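PDB 1Y9Z: alkaline serine protease from Pseudoalteromonas sp., which probably hydrolyses peptide bonds in proteins as a subtilisin-like serine protease adapted to the cold and to alkaline conditions. Local coordinates for residues 201-206 / 364-369; 154-159 / 370-375; 26-31 / 68-73. All blocks are in the same frame, centred on the assembly; numbering follows the deposited sequence.

Interaction 1: 201-206 / 364-369. With PMS (phenylmethanesulfonic acid), chain H.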
loop_
_atom_site.group_PDB
_atom_site.type_symbol
_atom_site.label_atom_id
_atom_site.label_comp_id
_atom_site.label_asym_id
_atom_site.label_seq_id
_atom_site.Cartn_x
_atom_site.Cartn_y
_atom_site.Cartn_z
ATOM N N PRO A 201 -3.654 -1.066 -5.789
ATOM C CA PRO A 201 -3.788 -0.024 -4.766
ATOM C C PRO A 201 -2.407 0.320 -4.201
ATOM O O PRO A 201 -1.703 -0.566 -3.709
ATOM C CB PRO A 201 -4.691 -0.685 -3.728
ATOM C CG PRO A 201 -5.554 -1.598 -4.570
ATOM C CD PRO A 201 -4.549 -2.204 -5.515
ATOM N N GLY A 202 -2.020 1.596 -4.266
ATOM C CA GLY A 202 -0.706 1.987 -3.779
ATOM C C GLY A 202 -0.582 3.304 -3.029
ATOM O O GLY A 202 0.530 3.722 -2.705
ATOM N N GLU A 203 -1.699 3.973 -2.764
ATOM C CA GLU A 203 -1.672 5.227 -2.013
ATOM C C GLU A 203 -2.544 5.028 -0.781
ATOM O O GLU A 203 -3.681 4.572 -0.887
ATOM C CB GLU A 203 -2.221 6.384 -2.857
ATOM C CG GLU A 203 -2.362 7.727 -2.123
ATOM C CD GLU A 203 -1.036 8.347 -1.691
ATOM O OE1 GLU A 203 0.014 8.035 -2.293
ATOM O OE2 GLU A 203 -1.044 9.176 -0.755
ATOM N N ALA A 204 -1.997 5.354 0.386
ATOM C CA ALA A 204 -2.724 5.214 1.647
ATOM C C ALA A 204 -3.187 3.775 1.843
ATOM O O ALA A 204 -4.387 3.501 1.947
ATOM C CB ALA A 204 -3.925 6.165 1.670
ATOM N N ILE A 205 -2.224 2.858 1.893
ATOM C CA ILE A 205 -2.514 1.441 2.073
ATOM C C ILE A 205 -2.262 1.018 3.521
ATOM O O ILE A 205 -1.125 1.019 3.993
ATOM C CB ILE A 205 -1.636 0.569 1.134
ATOM C CG1 ILE A 205 -1.835 1.004 -0.326
ATOM C CG2 ILE A 205 -1.977 -0.904 1.316
ATOM C CD1 ILE A 205 -3.283 1.022 -0.792
ATOM N N LEU A 206 -3.335 0.666 4.221
ATOM C CA LEU A 206 -3.235 0.231 5.607
ATOM C C LEU A 206 -2.879 -1.249 5.666
ATOM O O LEU A 206 -3.488 -2.069 4.977
ATOM C CB LEU A 206 -4.567 0.458 6.326
ATOM C CG LEU A 206 -4.660 -0.024 7.777
ATOM C CD1 LEU A 206 -3.708 0.784 8.651
ATOM C CD2 LEU A 206 -6.096 0.122 8.267
ATOM N N TYR A 364 -0.385 3.161 7.588
ATOM C CA TYR A 364 -0.647 3.492 6.196
ATOM C C TYR A 364 0.687 3.754 5.502
ATOM O O TYR A 364 1.518 4.510 6.010
ATOM C CB TYR A 364 -1.507 4.754 6.085
ATOM C CG TYR A 364 -2.985 4.525 6.281
ATOM C CD1 TYR A 364 -3.566 4.578 7.551
ATOM C CD2 TYR A 364 -3.805 4.237 5.194
ATOM C CE1 TYR A 364 -4.931 4.348 7.727
ATOM C CE2 TYR A 364 -5.161 4.005 5.358
ATOM C CZ TYR A 364 -5.720 4.060 6.622
ATOM O OH TYR A 364 -7.067 3.814 6.763
ATOM N N TYR A 365 0.882 3.109 4.354
ATOM C CA TYR A 365 2.085 3.272 3.535
ATOM C C TYR A 365 1.662 3.634 2.115
ATOM O O TYR A 365 0.546 3.325 1.697
ATOM C CB TYR A 365 2.878 1.966 3.412
ATOM C CG TYR A 365 3.811 1.576 4.536
ATOM C CD1 TYR A 365 4.782 0.600 4.316
ATOM C CD2 TYR A 365 3.715 2.133 5.814
ATOM C CE1 TYR A 365 5.630 0.178 5.326
ATOM C CE2 TYR A 365 4.571 1.713 6.845
ATOM C CZ TYR A 365 5.522 0.732 6.587
ATOM O OH TYR A 365 6.363 0.281 7.575
ATOM N N ASN A 366 2.576 4.260 1.378
ATOM C CA ASN A 366 2.356 4.620 -0.027
ATOM C C ASN A 366 3.467 3.951 -0.825
ATOM O O ASN A 366 4.593 3.837 -0.341
ATOM C CB ASN A 366 2.528 6.121 -0.277
ATOM C CG ASN A 366 1.612 6.982 0.550
ATOM O OD1 ASN A 366 1.920 8.150 0.794
ATOM N ND2 ASN A 366 0.481 6.438 0.970
ATOM N N GLY A 367 3.169 3.535 -2.051
ATOM C CA GLY A 367 4.215 2.954 -2.870
ATOM C C GLY A 367 3.814 1.888 -3.860
ATOM O O GLY A 367 2.792 1.222 -3.698
ATOM N N THR A 368 4.616 1.737 -4.912
ATOM C CA THR A 368 4.356 0.697 -5.893
ATOM C C THR A 368 4.627 -0.628 -5.181
ATOM O O THR A 368 4.159 -1.678 -5.611
ATOM C CB THR A 368 5.267 0.828 -7.145
ATOM O OG1 THR A 368 6.639 0.949 -6.749
ATOM C CG2 THR A 368 4.863 2.040 -7.964
ATOM N N SER A 369 5.374 -0.561 -4.077
ATOM C CA SER A 369 5.692 -1.743 -3.278
ATOM C C SER A 369 4.453 -2.224 -2.533
ATOM O O SER A 369 4.425 -3.352 -2.051
ATOM C CB SER A 369 6.906 -1.302 -2.530
ATOM O OG SER A 369 8.157 -1.376 -2.995
HETATM C C PMS H . 10.278 0.467 -2.663
HETATM S S PMS H . 9.074 -0.341 -3.746
HETATM C C1 PMS H . 11.611 -0.311 -2.524
HETATM C C2 PMS H . 12.674 -0.011 -3.451
HETATM C C3 PMS H . 13.922 -0.705 -3.357
HETATM C C4 PMS H . 14.063 -1.699 -2.313
HETATM C C5 PMS H . 13.023 -2.000 -1.399
HETATM C C6 PMS H . 11.760 -1.332 -1.454
HETATM O O2S PMS H . 9.814 -0.969 -4.835
HETATM O O1S PMS H . 8.154 0.641 -4.270
#
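Gly-367 N gives a nearly straight hydrogen bond to Gly-202 O (2.7 Å, 169°). Beyond it Ile-205 and Tyr-365 form an antiparallel hydrogen-bonded pair: Ile-205 N to Tyr-365 O is 2.8 Å, and Tyr-365 N returns to Ile-205 O at 2.9 Å. Leu-206 and Tyr-364 follow as a non-hydrogen-bonded pair. There Tyr-364 CG stands anti to the carbonyl carbon (chi1 -81°), which turns the ring toward Leu-206 and sets its face against Leu-206 CB, a CH-pi contact 3.8 Å from the ring centroid; Ala-204 O meets the ring edge at CD2. Glu-203 reaches across toward the side chain of Asn-366, but its OE2 is bound by Asn-319 N. Gly-367 is the N-cap residue of helix 368-385, whose first turn carries Ser-369; its OG is bonded covalently to the PMS sulfur (1.6 Å), the mark of the subtilisin nucleophile trapped by a sulfonyl inhibitor. The ribbon of two short strands lies beside that helix, with Ile-205 packed on Met-370 and His-374. Trp-6 of helix 6-10 bonds Ala-204 O through NE1 and touches Ile-205, and the Tyr-365 ring stacks on His-68 of helix 65-74.

Interaction 2: 154-159 / 370-375. With PMS (phenylmethanesulfonic acid), chain H.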
loop_
_atom_site.group_PDB
_atom_site.type_symbol
_atom_site.label_atom_id
_atom_site.label_comp_id
_atom_site.label_asym_id
_atom_site.label_seq_id
_atom_site.Cartn_x
_atom_site.Cartn_y
_atom_site.Cartn_z
ATOM N N ILE A 154 6.530 -11.106 -10.155
ATOM C CA ILE A 154 5.848 -9.820 -10.054
ATOM C C ILE A 154 6.692 -8.856 -9.220
ATOM O O ILE A 154 7.214 -9.235 -8.174
ATOM C CB ILE A 154 4.457 -10.022 -9.403
ATOM C CG1 ILE A 154 3.639 -11.007 -10.248
ATOM C CG2 ILE A 154 3.725 -8.695 -9.274
ATOM C CD1 ILE A 154 2.366 -11.495 -9.583
ATOM N N ALA A 155 6.832 -7.615 -9.684
ATOM C CA ALA A 155 7.643 -6.632 -8.972
ATOM C C ALA A 155 7.155 -5.195 -9.125
ATOM O O ALA A 155 6.402 -4.869 -10.046
ATOM C CB ALA A 155 9.095 -6.738 -9.430
ATOM N N ALA A 156 7.622 -4.336 -8.224
ATOM C CA ALA A 156 7.243 -2.924 -8.192
ATOM C C ALA A 156 7.939 -2.057 -9.237
ATOM O O ALA A 156 9.147 -2.155 -9.438
ATOM C CB ALA A 156 7.508 -2.359 -6.801
ATOM N N ALA A 157 7.166 -1.185 -9.880
ATOM C CA ALA A 157 7.712 -0.301 -10.906
ATOM C C ALA A 157 8.642 0.777 -10.348
ATOM O O ALA A 157 9.488 1.296 -11.071
ATOM C CB ALA A 157 6.579 0.348 -11.686
ATOM N N GLY A 158 8.489 1.114 -9.071
ATOM C CA GLY A 158 9.337 2.136 -8.472
ATOM C C GLY A 158 8.597 3.431 -8.183
ATOM O O GLY A 158 7.601 3.741 -8.842
ATOM N N ASN A 159 9.096 4.202 -7.218
ATOM C CA ASN A 159 8.445 5.450 -6.825
ATOM C C ASN A 159 9.218 6.727 -7.133
ATOM O O ASN A 159 8.982 7.752 -6.493
ATOM C CB ASN A 159 8.144 5.428 -5.325
ATOM C CG ASN A 159 7.548 4.115 -4.868
ATOM O OD1 ASN A 159 6.658 3.563 -5.512
ATOM N ND2 ASN A 159 8.030 3.611 -3.735
ATOM N N MET A 370 3.447 -1.354 -2.427
ATOM C CA MET A 370 2.185 -1.681 -1.761
ATOM C C MET A 370 1.200 -2.225 -2.795
ATOM O O MET A 370 0.363 -3.074 -2.490
ATOM C CB MET A 370 1.588 -0.436 -1.087
ATOM C CG MET A 370 2.167 -0.091 0.287
ATOM S SD MET A 370 3.947 0.242 0.342
ATOM C CE MET A 370 4.563 -1.354 0.827
ATOM N N ALA A 371 1.295 -1.726 -4.024
ATOM C CA ALA A 371 0.420 -2.186 -5.096
ATOM C C ALA A 371 0.815 -3.609 -5.490
ATOM O O ALA A 371 -0.040 -4.456 -5.763
ATOM C CB ALA A 371 0.542 -1.255 -6.301
ATOM N N THR A 372 2.119 -3.865 -5.502
ATOM C CA THR A 372 2.651 -5.165 -5.879
ATOM C C THR A 372 2.018 -6.355 -5.142
ATOM O O THR A 372 1.570 -7.302 -5.786
ATOM C CB THR A 372 4.190 -5.170 -5.732
ATOM O OG1 THR A 372 4.742 -4.204 -6.640
ATOM C CG2 THR A 372 4.771 -6.536 -6.066
ATOM N N PRO A 373 1.971 -6.332 -3.795
ATOM C CA PRO A 373 1.363 -7.465 -3.086
ATOM C C PRO A 373 -0.128 -7.641 -3.375
ATOM O O PRO A 373 -0.667 -8.740 -3.218
ATOM C CB PRO A 373 1.659 -7.162 -1.613
ATOM C CG PRO A 373 1.813 -5.674 -1.580
ATOM C CD PRO A 373 2.592 -5.398 -2.843
ATOM N N HIS A 374 -0.806 -6.570 -3.783
ATOM C CA HIS A 374 -2.219 -6.703 -4.126
ATOM C C HIS A 374 -2.272 -7.556 -5.390
ATOM O O HIS A 374 -3.094 -8.462 -5.514
ATOM C CB HIS A 374 -2.870 -5.344 -4.419
ATOM C CG HIS A 374 -3.243 -4.563 -3.196
ATOM N ND1 HIS A 374 -2.387 -3.667 -2.594
ATOM C CD2 HIS A 374 -4.388 -4.531 -2.475
ATOM C CE1 HIS A 374 -2.989 -3.114 -1.556
ATOM N NE2 HIS A 374 -4.205 -3.620 -1.462
ATOM N N VAL A 375 -1.375 -7.263 -6.327
ATOM C CA VAL A 375 -1.320 -7.988 -7.590
ATOM C C VAL A 375 -0.852 -9.433 -7.429
ATOM O O VAL A 375 -1.468 -10.349 -7.974
ATOM C CB VAL A 375 -0.407 -7.248 -8.608
ATOM C CG1 VAL A 375 -0.227 -8.082 -9.869
ATOM C CG2 VAL A 375 -1.023 -5.901 -8.963
HETATM C C PMS H . 10.278 0.467 -2.663
HETATM S S PMS H . 9.074 -0.341 -3.746
HETATM C C1 PMS H . 11.611 -0.311 -2.524
HETATM C C2 PMS H . 12.674 -0.011 -3.451
HETATM C C3 PMS H . 13.922 -0.705 -3.357
HETATM C C4 PMS H . 14.063 -1.699 -2.313
HETATM C C5 PMS H . 13.023 -2.000 -1.399
HETATM C C6 PMS H . 11.760 -1.332 -1.454
HETATM O O2S PMS H . 9.814 -0.969 -4.835
HETATM O O1S PMS H . 8.154 0.641 -4.270
#
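Ile-154 to Ala-156 run nearly antiparallel to the helical turns that carry Thr-372 and Val-375, the two axes approaching to 7.3 Å at 162°. Thr-372 is the side chain that fits closest. With chi1 at -63° its CG2 stands anti to the backbone N and meets Ile-154, while OG1 lies against Ala-156, 3.2 Å from Ala-156 CA. That hydroxyl is satisfied by Thr-368 O in its own helix; its approach to Ala-156 N has too poor an angle to be a bond. Ile-154 CG2 touches two partners at once, Thr-372 CG2 and Val-375 CG1, each at 4.0 Å. Pro-373, with no N-H to give, leaves a kink in the helix. Just past it His-374 ND1 bonds Met-370 O at 2.8 Å, with the oxygen near the plane of the imidazole. At the end of the strand the chain reaches the inhibitor: Ala-156 CB lies 3.3 Å from PMS O2S, and Asn-159 ND2 makes a weak, bent bond to PMS O1S (3.0 Å, 124°). Asn-159 probably corresponds to the oxyanion-hole asparagine of subtilisins, consistent with that bond. Its OD1 accepts Thr-368 N, which holds the amide with its nitrogen toward the sulfonyl oxygen. No hydrogen bond joins the two segments: their contact is van der Waals, methyls at Ile-154 and the hydroxyl oxygen at Ala-156, while polar links beside it join Asn-159 and Gly-158 to Thr-368.

Interaction 3: 26-31 / 68-73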
loop_
_atom_site.group_PDB
_atom_site.type_symbol
_atom_site.label_atom_id
_atom_site.label_comp_id
_atom_site.label_asym_id
_atom_site.label_seq_id
_atom_site.Cartn_x
_atom_site.Cartn_y
_atom_site.Cartn_z
ATOM N N ILE A 26 3.399 -18.650 -2.413
ATOM C CA ILE A 26 3.892 -17.340 -2.811
ATOM C C ILE A 26 5.087 -16.994 -1.932
ATOM O O ILE A 26 5.032 -17.132 -0.710
ATOM C CB ILE A 26 2.799 -16.241 -2.689
ATOM C CG1 ILE A 26 3.405 -14.873 -3.017
ATOM C CG2 ILE A 26 2.186 -16.242 -1.293
ATOM C CD1 ILE A 26 2.383 -13.786 -3.266
ATOM N N CYS A 27 6.176 -16.575 -2.566
ATOM C CA CYS A 27 7.391 -16.218 -1.850
ATOM C C CYS A 27 7.580 -14.718 -1.857
ATOM O O CYS A 27 7.567 -14.086 -2.915
ATOM C CB CYS A 27 8.594 -16.875 -2.509
ATOM S SG CYS A 27 10.166 -16.820 -1.589
ATOM N N ILE A 28 7.758 -14.162 -0.666
ATOM C CA ILE A 28 7.953 -12.732 -0.500
ATOM C C ILE A 28 9.428 -12.434 -0.250
ATOM O O ILE A 28 9.974 -12.777 0.802
ATOM C CB ILE A 28 7.138 -12.196 0.697
ATOM C CG1 ILE A 28 5.664 -12.572 0.542
ATOM C CG2 ILE A 28 7.281 -10.690 0.785
ATOM C CD1 ILE A 28 4.819 -12.258 1.768
ATOM N N ILE A 29 10.078 -11.820 -1.235
ATOM C CA ILE A 29 11.482 -11.438 -1.104
ATOM C C ILE A 29 11.410 -9.997 -0.620
ATOM O O ILE A 29 11.037 -9.095 -1.374
ATOM C CB ILE A 29 12.211 -11.520 -2.461
ATOM C CG1 ILE A 29 12.207 -12.969 -2.957
ATOM C CG2 ILE A 29 13.635 -10.996 -2.327
ATOM C CD1 ILE A 29 12.944 -13.181 -4.273
ATOM N N ASP A 30 11.758 -9.779 0.643
ATOM C CA ASP A 30 11.643 -8.444 1.207
ATOM C C ASP A 30 12.451 -8.318 2.503
ATOM O O ASP A 30 13.484 -8.971 2.660
ATOM C CB ASP A 30 10.155 -8.153 1.457
ATOM C CG ASP A 30 9.799 -6.691 1.265
ATOM O OD1 ASP A 30 10.335 -5.851 2.013
ATOM O OD2 ASP A 30 8.978 -6.383 0.370
ATOM N N SER A 31 11.970 -7.497 3.435
ATOM C CA SER A 31 12.687 -7.274 4.693
ATOM C C SER A 31 12.284 -8.160 5.867
ATOM O O SER A 31 12.485 -7.789 7.023
ATOM C CB SER A 31 12.558 -5.808 5.118
ATOM O OG SER A 31 11.263 -5.520 5.626
ATOM N N HIS A 68 4.544 -5.237 6.080
ATOM C CA HIS A 68 3.432 -4.486 5.511
ATOM C C HIS A 68 2.993 -5.199 4.225
ATOM O O HIS A 68 1.808 -5.445 4.006
ATOM C CB HIS A 68 3.879 -3.049 5.224
ATOM C CG HIS A 68 2.750 -2.102 4.957
ATOM N ND1 HIS A 68 2.110 -2.027 3.738
ATOM C CD2 HIS A 68 2.140 -1.197 5.760
ATOM C CE1 HIS A 68 1.154 -1.116 3.802
ATOM N NE2 HIS A 68 1.151 -0.598 5.018
ATOM N N VAL A 69 3.967 -5.547 3.390
ATOM C CA VAL A 69 3.709 -6.258 2.142
ATOM C C VAL A 69 3.000 -7.588 2.430
ATOM O O VAL A 69 2.007 -7.925 1.780
ATOM C CB VAL A 69 5.042 -6.509 1.392
ATOM C CG1 VAL A 69 4.839 -7.487 0.247
ATOM C CG2 VAL A 69 5.588 -5.185 0.864
ATOM N N ALA A 70 3.501 -8.329 3.415
ATOM C CA ALA A 70 2.915 -9.615 3.789
ATOM C C ALA A 70 1.472 -9.455 4.261
ATOM O O ALA A 70 0.614 -10.279 3.941
ATOM C CB ALA A 70 3.752 -10.275 4.880
ATOM N N GLY A 71 1.208 -8.396 5.024
ATOM C CA GLY A 71 -0.140 -8.153 5.511
ATOM C C GLY A 71 -1.125 -7.923 4.377
ATOM O O GLY A 71 -2.285 -8.328 4.456
ATOM N N THR A 72 -0.676 -7.266 3.312
ATOM C CA THR A 72 -1.556 -7.015 2.176
ATOM C C THR A 72 -1.919 -8.334 1.493
ATOM O O THR A 72 -3.039 -8.512 1.007
ATOM C CB THR A 72 -0.884 -6.065 1.165
ATOM O OG1 THR A 72 -0.728 -4.775 1.765
ATOM C CG2 THR A 72 -1.729 -5.933 -0.095
ATOM N N ILE A 73 -0.968 -9.261 1.479
ATOM C CA ILE A 73 -1.164 -10.569 0.868
ATOM C C ILE A 73 -1.974 -11.528 1.735
ATOM O O ILE A 73 -2.845 -12.244 1.230
ATOM C CB ILE A 73 0.199 -11.245 0.567
ATOM C CG1 ILE A 73 0.929 -10.471 -0.531
ATOM C CG2 ILE A 73 -0.008 -12.700 0.154
ATOM C CD1 ILE A 73 2.379 -10.877 -0.709
#
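Ile-28 pushes its CD1 into the helix surface, over Ala-70 and against the end of Ile-73. CD1 lies 3.8 Å from Ala-70 CB and 3.7 Å from Ile-73 CD1, the two isoleucines meeting tip to tip. The approach follows from an extended side chain: CG1 is anti to the carbonyl carbon (chi1 -55°) and CD1 continues outward. The other branch, CG2, slides past Val-69 CG1 at 4.1 Å. One step back along the same face, Ile-26 takes a different first torsion (chi1 176°), with CG1 anti to the backbone N, and its CD1 also meets Ile-73 CD1, at 3.9 Å. Ile-73 CD1 is thus shared by two strand residues. At the far end Asp-30 crosses Val-69, whose CG2 methyl packs against Asp-30 OD2, 3.6 Å away. The other oxygen, OD1, accepts Ser-31 N through its anti lone pair (2.7 Å) and also bonds His-65 ND1. Asp-30 and His-65, with the PMS-modified Ser-369, correspond to the Asp-His-Ser catalytic triad of subtilisins, consistent with the OD1-ND1 bond, and the contact sets the strand bearing the aspartate against the helix bearing the histidine. No hydrogen bond spans the two segments; the interface is mostly aliphatic, with the Asp-30 carboxylate at one end, and the axes are 9.9 Å apart and nearly antiparallel. Strand 25-30 pairs in parallel with strands 92-100 and 125-128 of the central sheet, and Cys-27, pointing away from helix 65-74, is disulfide-bonded to Cys-117 of helix 110-119. Thr-127 of strand 125-128 touches Ile-26, Ile-28 and Ile-73. Helix 368-385 lies alongside, Pro-373 packing on Ile-73 and Ser-376 on Ile-26.

Overall arrangement
From the N terminus, interaction 3 closes first, a short loop from strand 25-30 to helix 65-74, complete before the other two begin. Interaction 2 opens at 154-159 and closes only at 370-375, and interaction 1 (201-206 with 364-369) is nested inside it. Both long loops probably enclose the inserted beta-barrel domain, whose strands fill much of the chain between 206 and 364; interaction 1 sits near where the chain appears to leave for it and return. Helix 368-385 takes part in interactions 1 and 2, and its Pro-373 meets helix 65-74 of interaction 3. Together the three bring the central sheet, two helices and the returning chain around the PMS-modified active site.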